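Local coordinates for protein 2,5-dihydroxypyridine 5,6-dioxygenase (Pseudomonas putida KT2440, PDB 7CUP) that catalyses the iron(II)-dependent dioxygenolytic cleavage of the 2,5-dihydroxypyridine ring between carbons 5 and 6, giving N-formylmaleamate in aerobic nicotinate degradation, at residues L155-K160 with R324-Y329; N200-E205 with G310-T315; T207-V212 with R226-I231; A294-F299 with G339-P344. All coordinates share one frame; numbering follows the deposited sequence.

Contact 1: L155-K160 with R324-Y329; sequences LHVRSK and RNCDIY
Tyr-329 and Arg-158 carry the side-chain contact, on the sheet face they share with His-156 and Asp-327. Tyr-329 CB lies 4.2 Å from His-156 CB. With Tyr-329 CG anti to the carbonyl carbon (chi1 -59°), the ring starts beside the backbone N, and Tyr-329 CD1 passes His-156 O at 3.7 Å. Tyr-329 CE1 lies 3.5 Å from Arg-158 NH1, which sits over one face of the ring. The guanidinium and ring planes are 33° apart. At the tip, Tyr-329 OH meets a water at 2.7 Å, near the ring plane. The same water accepts from Arg-158 NE and donates to Asp-327 OD2, while Asp-327 OD1 is bonded to Ala-338 N. An alanine in place of Tyr-329 would probably leave the guanidinium without the ring beneath it and the water without one partner. Strands 154-158 and 327-330 are antiparallel neighbours inside a five-stranded antiparallel sheet. His-156 and Tyr-329 form one hydrogen-bonded pair, Arg-158 and Asp-327 the next. On the other face lie Val-157 and Ile-328, with Phe-299 packed against both; Val-157 CG1 also meets Cys-326 SG at 3.8 Å. Chemically, one face is polar and water-bridged, the other apolar and buried.

Contact 2: N200-E205 with G310-T315; sequences NEDSAE and GGKRKT
Glu-201 and Lys-312 bury the most surface here, and they meet along the lysine's carbon chain. Glu-201 CG lies 4.0 Å from Lys-312 CD, and Glu-201 OE2 comes to 3.6 Å from the same CD. The ammonium stays clear of the carboxylate, with Lys-312 NZ 5.3 Å from Glu-201 OE2. The two side chains cross obliquely. Glu-201 is bent at chi2 (66°), which turns its CD out of an extended line and in beside Lys-312 CD. The lysine chain continues past the carboxylate, and Lys-312 NZ ends 4.5 Å from Asp-202 OD2, beyond salt-bridge range. The contact joins two loops. Residues 200-203 form a type II beta turn in the loop between strands 194-197 and 207-210. Residues 310-315 lie in the connection from strand 299-303 to strand 319-323, both in the sheet that carries the iron ligands His-265, Ser-302 and Asp-320. Arg-313 NH1 makes a long salt bridge to Glu-201 OE2 at 4.0 Å, with the oxygen well out of the guanidinium plane. A water closes the gap: it accepts from Arg-313 NH1 at 2.9 Å and donates to Glu-201 OE2 at 3.3 Å. Glu-201 OE1 bonds to Tyr-172 OH, and Arg-313 NE to Gly-304 O.

Contact 3: T207-V212 with R226-I231; sequences TLVLDV and RITLEI
Leu-208 and Leu-229 pair across strands 207-210 and 227-232, which run antiparallel in a small three-stranded sheet completed by strand 235-240. Backbone bonds come first. Leu-208 with Leu-229 and Leu-210 with Ile-227 are hydrogen-bonded pairs, each with two N-H to O bonds. Leu-210 N to Ile-227 O is 2.7 Å, though bent to 138° at the hydrogen. Thr-207 with Glu-230 and Val-209 with Thr-228 are non-hydrogen-bonded pairs.

Apolar contacts fill the leucine face. Leu-210 CD1 touches Leu-229 CD1 at 3.7 Å, and Leu-210 CD2 touches Ile-227 CD1 at 4.0 Å. Leu-208 CD1 and Ile-231 CD1 are tighter than usual at 3.4 Å. This face packs on Phe-301, Ile-321 and Leu-323 of the sheet that carries iron ligands. On the other face Thr-207 CG2 meets Thr-228 CG2 at 3.6 Å; Val-209 CG1, on that face too, rests against Arg-226 CD.

The charged contact lies past the end of strand 207-210. With Asp-211 CG anti to its backbone N (chi1 -162°), the carboxylate lies alongside the Arg-226 chain, which is extended from CG to NE. Arg-226 NE bonds to Asp-211 OD1 at 3.0 Å and 175°. A water donates to Asp-211 OD2 and accepts from Arg-226 NH2. An asparagine in place of Asp-211 would probably leave the Arg-226 charge without its mate in this contact. Val-212 N also reaches Asp-211 OD1, at 2.7 Å, from the face of the carboxylate plane opposite to Arg-226 NE.

Contact 4: A294-F299 with G339-P344; sequences AFYGNF and GDVVAP
A type II beta turn, residues 295-298, meets the edge strand 340-341 here, with Tyr-296 and Val-341 as the main side-chain pair. Val-341 CG2 sits over the centre of the Tyr-296 ring in a CH-pi contact, 3.6 Å from the centroid and 11° off the ring normal. Val-341 CB lies toward the hydroxyl end of the ring, 3.4 Å from Tyr-296 CZ. The two side chains cross at about a right angle. Tyr-296 CG is anti to its backbone N (chi1 -167°), and the ring reaches over Val-341. Tyr-296 OH bonds to Ala-349 N near the modelled C-terminus. A water near the ring plane lies 2.7 Å from Tyr-296 OH and donates to Asp-340 OD1. The turn follows helix 290-294 and leads into strand 299-303, while strand 340-341 is the outermost strand of the sheet that also holds 154-158 and 327-330. The contact therefore joins the approach to one antiparallel sheet with the margin of another. The backbones come close at two glycines, both with positive phi. Gly-297 CA makes a CA-H...O contact with Gly-339 O at 3.4 Å, and Gly-339 CA makes a similar one with Gly-297 O at 3.5 Å. Gly-297 has no CB, and one placed there would lie too close to Gly-339 O. A second water donates to Tyr-296 O at 2.9 Å and to Gly-339 O at 2.8 Å, tying the two carbonyls.

How the contacts relate
Contacts 1 and 4 are the closest pair, with centres 10 Å apart. Cys-326 O and Gly-339 N, 2.8 Å apart, join them by a probable hydrogen bond, and Phe-299 CE1 packs on Val-157 CG2 at 3.6 Å. Phe-299 also meets Leu-208 of contact 3. Contacts 1 and 3 have centres 12 Å apart and touch through Arg-324 NH1 and Val-212 O. Contact 2 meets contact 3 where Ala-204 O approaches Ile-231 CG2, but does not touch contacts 1 or 4. It is also nearest the iron: the side chain of Arg-313 is about 9 Å from the metal, against about 12 Å for Leu-208 and 14 Å for Leu-155. Contact 4 lies away from the site.

Contact 1: L155-K160 with R324-Y329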
# COMPACT_ATOMS: atom_id res chain seq x y z
N LEU A 155 39.23 -18.74 30.66
CA LEU A 155 39.10 -19.12 29.23
C LEU A 155 40.40 -18.73 28.51
O LEU A 155 40.93 -17.63 28.81
CB LEU A 155 37.86 -18.44 28.62
CG LEU A 155 37.64 -18.67 27.12
CD1 LEU A 155 36.16 -18.56 26.77
CD2 LEU A 155 38.45 -17.69 26.29
N HIS A 156 40.89 -19.58 27.60
CA HIS A 156 42.13 -19.28 26.83
C HIS A 156 41.93 -19.54 25.33
O HIS A 156 41.42 -20.62 24.94
CB HIS A 156 43.36 -20.03 27.39
CG HIS A 156 44.65 -19.32 27.08
ND1 HIS A 156 45.27 -18.46 27.98
CD2 HIS A 156 45.38 -19.26 25.94
CE1 HIS A 156 46.35 -17.94 27.42
NE2 HIS A 156 46.44 -18.41 26.16
N VAL A 157 42.42 -18.62 24.49
CA VAL A 157 42.33 -18.81 23.02
C VAL A 157 43.73 -18.78 22.41
O VAL A 157 44.50 -17.84 22.72
CB VAL A 157 41.41 -17.78 22.37
CG1 VAL A 157 41.42 -17.91 20.85
CG2 VAL A 157 40.00 -17.92 22.93
N ARG A 158 43.99 -19.74 21.53
CA ARG A 158 45.20 -19.81 20.67
C ARG A 158 44.78 -20.08 19.21
O ARG A 158 43.87 -20.89 18.97
CB ARG A 158 46.15 -20.89 21.20
CG ARG A 158 46.71 -20.61 22.60
CD ARG A 158 47.94 -21.43 22.99
NE ARG A 158 47.62 -22.69 23.65
CZ ARG A 158 47.42 -22.87 24.97
NH1 ARG A 158 47.14 -24.07 25.45
NH2 ARG A 158 47.51 -21.85 25.80
N SER A 159 45.48 -19.48 18.26
CA SER A 159 45.39 -19.88 16.83
C SER A 159 46.79 -19.84 16.21
O SER A 159 47.63 -19.06 16.70
CB SER A 159 44.47 -18.94 16.11
OG SER A 159 45.07 -17.66 15.96
N LYS A 160 46.99 -20.56 15.10
CA LYS A 160 48.18 -20.46 14.21
C LYS A 160 48.41 -19.01 13.77
O LYS A 160 49.55 -18.61 13.64
CB LYS A 160 48.05 -21.36 12.98
CG LYS A 160 48.33 -22.83 13.24
CD LYS A 160 48.16 -23.73 12.01
CE LYS A 160 48.06 -25.20 12.35
NZ LYS A 160 46.94 -25.45 13.29
N ARG A 324 37.84 -17.87 13.25
CA ARG A 324 37.89 -19.28 12.80
C ARG A 324 39.17 -19.95 13.30
O ARG A 324 40.12 -19.23 13.62
CB ARG A 324 38.02 -19.35 11.28
CG ARG A 324 36.71 -19.32 10.54
CD ARG A 324 36.89 -18.47 9.31
NE ARG A 324 37.87 -18.89 8.32
CZ ARG A 324 39.01 -18.26 8.02
NH1 ARG A 324 39.45 -17.19 8.70
NH2 ARG A 324 39.72 -18.74 7.03
N ASN A 325 39.19 -21.29 13.26
CA ASN A 325 40.43 -22.12 13.33
C ASN A 325 41.07 -22.02 14.71
O ASN A 325 42.25 -22.36 14.81
CB ASN A 325 41.49 -21.67 12.32
CG ASN A 325 40.95 -21.69 10.91
OD1 ASN A 325 40.10 -22.51 10.61
ND2 ASN A 325 41.42 -20.78 10.06
N CYS A 326 40.30 -21.63 15.73
CA CYS A 326 40.84 -21.29 17.07
C CYS A 326 40.81 -22.55 17.92
O CYS A 326 39.95 -23.43 17.69
CB CYS A 326 40.06 -20.17 17.76
SG CYS A 326 40.50 -18.51 17.19
N ASP A 327 41.78 -22.64 18.83
CA ASP A 327 41.75 -23.58 19.97
C ASP A 327 41.22 -22.79 21.16
O ASP A 327 41.75 -21.70 21.43
CB ASP A 327 43.14 -24.18 20.22
CG ASP A 327 43.73 -24.97 19.06
OD1 ASP A 327 42.98 -25.47 18.21
OD2 ASP A 327 44.96 -25.06 19.02
N ILE A 328 40.19 -23.32 21.82
CA ILE A 328 39.55 -22.64 22.98
C ILE A 328 39.63 -23.59 24.17
O ILE A 328 39.13 -24.76 24.05
CB ILE A 328 38.09 -22.23 22.70
CG1 ILE A 328 37.93 -21.53 21.35
CG2 ILE A 328 37.58 -21.38 23.85
CD1 ILE A 328 36.48 -21.31 20.95
N TYR A 329 40.16 -23.07 25.29
CA TYR A 329 40.32 -23.82 26.56
C TYR A 329 39.54 -23.16 27.69
O TYR A 329 39.57 -21.90 27.84
CB TYR A 329 41.79 -23.91 26.97
CG TYR A 329 42.65 -24.58 25.94
CD1 TYR A 329 43.27 -23.85 24.95
CD2 TYR A 329 42.80 -25.95 25.95
CE1 TYR A 329 44.04 -24.48 23.98
CE2 TYR A 329 43.57 -26.59 25.00
CZ TYR A 329 44.19 -25.85 24.01
OH TYR A 329 44.93 -26.48 23.06
O HOH W 1 46.13 -24.60 21.60

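Contact 2: N200-E205 with G310-T315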
# COMPACT_ATOMS: atom_id res chain seq x y z
N ASN A 200 36.74 -11.37 34.03
CA ASN A 200 36.83 -10.57 35.29
C ASN A 200 37.25 -9.14 34.95
O ASN A 200 37.96 -8.97 33.93
CB ASN A 200 37.76 -11.26 36.30
CG ASN A 200 37.23 -12.63 36.66
OD1 ASN A 200 36.03 -12.88 36.56
ND2 ASN A 200 38.11 -13.54 37.03
N GLU A 201 36.82 -8.16 35.75
CA GLU A 201 37.09 -6.72 35.49
C GLU A 201 38.63 -6.52 35.43
O GLU A 201 39.36 -7.17 36.19
CB GLU A 201 36.31 -5.86 36.50
CG GLU A 201 35.70 -4.57 35.92
CD GLU A 201 34.59 -4.68 34.87
OE1 GLU A 201 34.04 -5.79 34.73
OE2 GLU A 201 34.27 -3.66 34.19
N ASP A 202 39.13 -5.78 34.43
CA ASP A 202 40.55 -5.36 34.22
C ASP A 202 41.53 -6.54 34.20
O ASP A 202 42.69 -6.35 34.61
CB ASP A 202 40.98 -4.35 35.28
CG ASP A 202 39.91 -3.31 35.55
OD1 ASP A 202 39.56 -2.53 34.61
OD2 ASP A 202 39.39 -3.32 36.70
N SER A 203 41.15 -7.69 33.64
CA SER A 203 41.90 -8.96 33.74
C SER A 203 42.33 -9.54 32.39
O SER A 203 43.36 -10.22 32.39
CB SER A 203 41.09 -9.95 34.49
OG SER A 203 40.49 -9.29 35.59
N ALA A 204 41.55 -9.37 31.32
CA ALA A 204 41.86 -10.04 30.03
C ALA A 204 43.21 -9.54 29.51
O ALA A 204 43.46 -8.32 29.57
CB ALA A 204 40.77 -9.82 29.00
N GLU A 205 44.00 -10.47 28.95
CA GLU A 205 45.45 -10.30 28.62
C GLU A 205 45.78 -11.04 27.33
O GLU A 205 45.43 -12.23 27.23
CB GLU A 205 46.34 -10.92 29.72
CG GLU A 205 46.51 -10.04 30.95
CD GLU A 205 47.56 -8.96 30.82
OE1 GLU A 205 47.22 -7.75 30.96
OE2 GLU A 205 48.73 -9.32 30.59
N GLY A 310 26.14 -5.61 34.78
CA GLY A 310 26.59 -4.78 35.91
C GLY A 310 28.05 -4.35 35.82
O GLY A 310 28.55 -3.80 36.81
N GLY A 311 28.71 -4.54 34.66
CA GLY A 311 30.02 -3.92 34.38
C GLY A 311 29.90 -2.41 34.37
O GLY A 311 28.75 -1.91 34.41
N LYS A 312 31.03 -1.70 34.25
CA LYS A 312 31.13 -0.22 34.40
C LYS A 312 30.80 0.50 33.09
O LYS A 312 30.35 1.65 33.13
CB LYS A 312 32.53 0.16 34.88
CG LYS A 312 32.94 -0.54 36.17
CD LYS A 312 34.43 -0.78 36.30
CE LYS A 312 35.22 0.47 36.62
NZ LYS A 312 36.55 0.12 37.17
N ARG A 313 30.97 -0.16 31.95
CA ARG A 313 30.99 0.51 30.63
C ARG A 313 29.57 0.62 30.05
O ARG A 313 28.92 -0.43 29.88
CB ARG A 313 31.97 -0.26 29.75
CG ARG A 313 33.38 -0.33 30.34
CD ARG A 313 34.37 -0.62 29.23
NE ARG A 313 34.02 -1.91 28.66
CZ ARG A 313 34.31 -3.08 29.20
NH1 ARG A 313 35.01 -3.16 30.33
NH2 ARG A 313 33.92 -4.20 28.61
N LYS A 314 29.10 1.83 29.73
CA LYS A 314 27.80 2.02 29.02
C LYS A 314 28.01 2.65 27.63
O LYS A 314 27.04 3.16 27.06
CB LYS A 314 26.84 2.85 29.87
CG LYS A 314 27.22 4.31 30.05
CD LYS A 314 26.02 5.25 30.23
CE LYS A 314 24.91 4.70 31.11
NZ LYS A 314 25.42 4.13 32.38
N THR A 315 29.24 2.62 27.10
CA THR A 315 29.61 3.26 25.81
C THR A 315 28.75 2.66 24.69
O THR A 315 28.42 1.49 24.73
CB THR A 315 31.11 3.09 25.52
OG1 THR A 315 31.45 3.88 24.38
CG2 THR A 315 31.50 1.65 25.27
O HOH W 2 35.47 -1.14 32.43

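Contact 3: T207-V212 with R226-I231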
# COMPACT_ATOMS: atom_id res chain seq x y z
N THR A 207 46.88 -11.44 22.98
CA THR A 207 46.76 -11.11 21.54
C THR A 207 45.56 -11.85 20.94
O THR A 207 45.45 -13.10 21.09
CB THR A 207 48.06 -11.47 20.81
OG1 THR A 207 49.09 -10.91 21.60
CG2 THR A 207 48.15 -10.94 19.40
N LEU A 208 44.67 -11.10 20.26
CA LEU A 208 43.66 -11.69 19.35
C LEU A 208 43.99 -11.22 17.94
O LEU A 208 44.04 -10.01 17.71
CB LEU A 208 42.26 -11.27 19.81
CG LEU A 208 41.80 -11.92 21.11
CD1 LEU A 208 40.62 -11.16 21.71
CD2 LEU A 208 41.49 -13.41 20.94
N VAL A 209 44.25 -12.17 17.04
CA VAL A 209 44.54 -11.88 15.61
C VAL A 209 43.26 -12.16 14.80
O VAL A 209 42.79 -13.32 14.75
CB VAL A 209 45.74 -12.69 15.08
CG1 VAL A 209 45.90 -12.56 13.56
CG2 VAL A 209 47.02 -12.28 15.82
N LEU A 210 42.73 -11.13 14.18
CA LEU A 210 41.72 -11.33 13.12
C LEU A 210 42.52 -11.80 11.91
O LEU A 210 43.32 -11.02 11.40
CB LEU A 210 40.96 -10.03 12.84
CG LEU A 210 39.88 -9.66 13.84
CD1 LEU A 210 40.47 -9.42 15.22
CD2 LEU A 210 39.15 -8.42 13.37
N ASP A 211 42.40 -13.06 11.54
CA ASP A 211 43.10 -13.60 10.36
C ASP A 211 42.35 -13.17 9.10
O ASP A 211 41.21 -12.68 9.22
CB ASP A 211 43.22 -15.12 10.42
CG ASP A 211 44.28 -15.67 9.49
OD1 ASP A 211 44.99 -14.85 8.88
OD2 ASP A 211 44.41 -16.88 9.42
N VAL A 212 43.00 -13.32 7.95
CA VAL A 212 42.33 -13.24 6.62
C VAL A 212 41.11 -14.15 6.75
O VAL A 212 41.25 -15.26 7.28
CB VAL A 212 43.27 -13.65 5.46
CG1 VAL A 212 42.54 -13.71 4.12
CG2 VAL A 212 44.48 -12.73 5.34
N ARG A 226 45.41 -9.37 8.05
CA ARG A 226 45.32 -9.58 9.51
C ARG A 226 45.14 -8.25 10.24
O ARG A 226 45.66 -7.22 9.80
CB ARG A 226 46.58 -10.30 9.98
CG ARG A 226 46.69 -11.70 9.42
CD ARG A 226 47.82 -12.47 10.05
NE ARG A 226 47.68 -13.87 9.71
CZ ARG A 226 48.65 -14.78 9.81
NH1 ARG A 226 49.85 -14.42 10.24
NH2 ARG A 226 48.40 -16.04 9.48
N ILE A 227 44.38 -8.29 11.32
CA ILE A 227 44.40 -7.22 12.35
C ILE A 227 44.89 -7.89 13.62
O ILE A 227 44.34 -8.95 13.95
CB ILE A 227 43.03 -6.57 12.53
CG1 ILE A 227 42.50 -6.02 11.20
CG2 ILE A 227 43.08 -5.50 13.61
CD1 ILE A 227 41.06 -5.57 11.28
N THR A 228 45.94 -7.34 14.23
CA THR A 228 46.45 -7.75 15.56
C THR A 228 45.91 -6.80 16.63
O THR A 228 46.12 -5.57 16.50
CB THR A 228 47.99 -7.77 15.58
OG1 THR A 228 48.44 -8.57 14.49
CG2 THR A 228 48.53 -8.34 16.87
N LEU A 229 45.22 -7.34 17.63
CA LEU A 229 44.75 -6.60 18.83
C LEU A 229 45.59 -7.04 20.04
O LEU A 229 45.61 -8.24 20.36
CB LEU A 229 43.27 -6.88 19.07
CG LEU A 229 42.37 -6.72 17.85
CD1 LEU A 229 40.98 -7.25 18.14
CD2 LEU A 229 42.31 -5.27 17.45
N GLU A 230 46.27 -6.07 20.65
CA GLU A 230 47.01 -6.26 21.92
C GLU A 230 46.06 -5.80 23.03
O GLU A 230 45.54 -4.66 22.95
CB GLU A 230 48.35 -5.52 21.88
CG GLU A 230 49.35 -6.16 20.93
CD GLU A 230 50.32 -5.20 20.26
OE1 GLU A 230 50.42 -4.03 20.69
OE2 GLU A 230 50.99 -5.63 19.28
N ILE A 231 45.83 -6.70 23.99
CA ILE A 231 44.88 -6.51 25.13
C ILE A 231 45.68 -6.54 26.43
O ILE A 231 46.46 -7.49 26.63
CB ILE A 231 43.80 -7.62 25.08
CG1 ILE A 231 42.95 -7.49 23.81
CG2 ILE A 231 42.95 -7.61 26.33
CD1 ILE A 231 42.58 -8.82 23.22
O HOH W 3 46.63 -18.15 8.90

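Contact 4: A294-F299 with G339-P344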
# COMPACT_ATOMS: atom_id res chain seq x y z
N ALA A 294 27.14 -17.20 15.29
CA ALA A 294 26.70 -18.50 15.84
C ALA A 294 27.45 -19.69 15.24
O ALA A 294 27.29 -20.77 15.81
CB ALA A 294 25.20 -18.70 15.72
N PHE A 295 28.19 -19.56 14.15
CA PHE A 295 28.65 -20.76 13.40
C PHE A 295 29.46 -21.68 14.35
O PHE A 295 30.26 -21.21 15.19
CB PHE A 295 29.35 -20.39 12.11
CG PHE A 295 30.70 -19.70 12.19
CD1 PHE A 295 31.87 -20.44 12.17
CD2 PHE A 295 30.81 -18.31 12.13
CE1 PHE A 295 33.11 -19.81 12.14
CE2 PHE A 295 32.05 -17.69 12.11
CZ PHE A 295 33.20 -18.43 12.14
N TYR A 296 29.23 -22.98 14.21
CA TYR A 296 29.82 -24.06 15.04
C TYR A 296 31.34 -23.88 15.14
O TYR A 296 32.03 -23.89 14.10
CB TYR A 296 29.43 -25.39 14.39
CG TYR A 296 29.66 -26.64 15.20
CD1 TYR A 296 28.78 -27.01 16.20
CD2 TYR A 296 30.70 -27.51 14.90
CE1 TYR A 296 28.94 -28.19 16.91
CE2 TYR A 296 30.86 -28.70 15.60
CZ TYR A 296 29.99 -29.04 16.61
OH TYR A 296 30.14 -30.19 17.33
N GLY A 297 31.88 -23.71 16.34
CA GLY A 297 33.34 -23.73 16.57
C GLY A 297 34.01 -22.38 16.41
O GLY A 297 35.24 -22.32 16.52
N ASN A 298 33.27 -21.29 16.23
CA ASN A 298 33.88 -19.94 16.21
C ASN A 298 34.30 -19.61 17.65
O ASN A 298 33.81 -20.24 18.60
CB ASN A 298 32.96 -18.90 15.52
CG ASN A 298 31.78 -18.40 16.35
OD1 ASN A 298 31.72 -18.61 17.56
ND2 ASN A 298 30.85 -17.70 15.71
N PHE A 299 35.21 -18.66 17.79
CA PHE A 299 35.40 -17.88 19.03
C PHE A 299 34.83 -16.49 18.77
O PHE A 299 35.24 -15.85 17.79
CB PHE A 299 36.88 -17.78 19.43
CG PHE A 299 37.11 -16.87 20.60
CD1 PHE A 299 36.60 -17.19 21.84
CD2 PHE A 299 37.78 -15.68 20.45
CE1 PHE A 299 36.77 -16.33 22.92
CE2 PHE A 299 37.99 -14.84 21.53
CZ PHE A 299 37.46 -15.16 22.76
N GLY A 339 39.04 -24.77 15.39
CA GLY A 339 37.68 -24.35 15.01
C GLY A 339 36.69 -25.50 15.03
O GLY A 339 35.58 -25.29 14.54
N ASP A 340 37.05 -26.67 15.59
CA ASP A 340 36.08 -27.79 15.77
C ASP A 340 35.74 -28.01 17.26
O ASP A 340 36.66 -28.01 18.11
CB ASP A 340 36.55 -29.12 15.17
CG ASP A 340 35.40 -30.11 15.15
OD1 ASP A 340 34.28 -29.73 15.54
OD2 ASP A 340 35.63 -31.27 14.77
N VAL A 341 34.45 -28.19 17.53
CA VAL A 341 33.90 -28.43 18.90
C VAL A 341 34.28 -29.86 19.32
O VAL A 341 33.92 -30.80 18.60
CB VAL A 341 32.38 -28.23 18.94
CG1 VAL A 341 31.82 -28.58 20.30
CG2 VAL A 341 32.00 -26.80 18.58
N VAL A 342 35.01 -30.01 20.42
CA VAL A 342 35.50 -31.34 20.90
C VAL A 342 34.87 -31.68 22.26
O VAL A 342 34.73 -32.86 22.53
CB VAL A 342 37.04 -31.42 20.94
CG1 VAL A 342 37.61 -31.44 19.53
CG2 VAL A 342 37.69 -30.32 21.77
N ALA A 343 34.48 -30.71 23.08
CA ALA A 343 33.89 -30.98 24.41
C ALA A 343 32.94 -29.86 24.77
O ALA A 343 33.21 -28.72 24.43
CB ALA A 343 34.99 -31.09 25.43
N PRO A 344 31.83 -30.15 25.50
CA PRO A 344 31.43 -31.50 25.86
C PRO A 344 31.04 -32.34 24.65
O PRO A 344 30.63 -31.80 23.62
CB PRO A 344 30.15 -31.37 26.70
CG PRO A 344 30.04 -29.91 27.05
CD PRO A 344 30.89 -29.16 26.05
O HOH W 4 34.66 -23.06 13.14
O HOH W 5 32.36 -31.39 16.45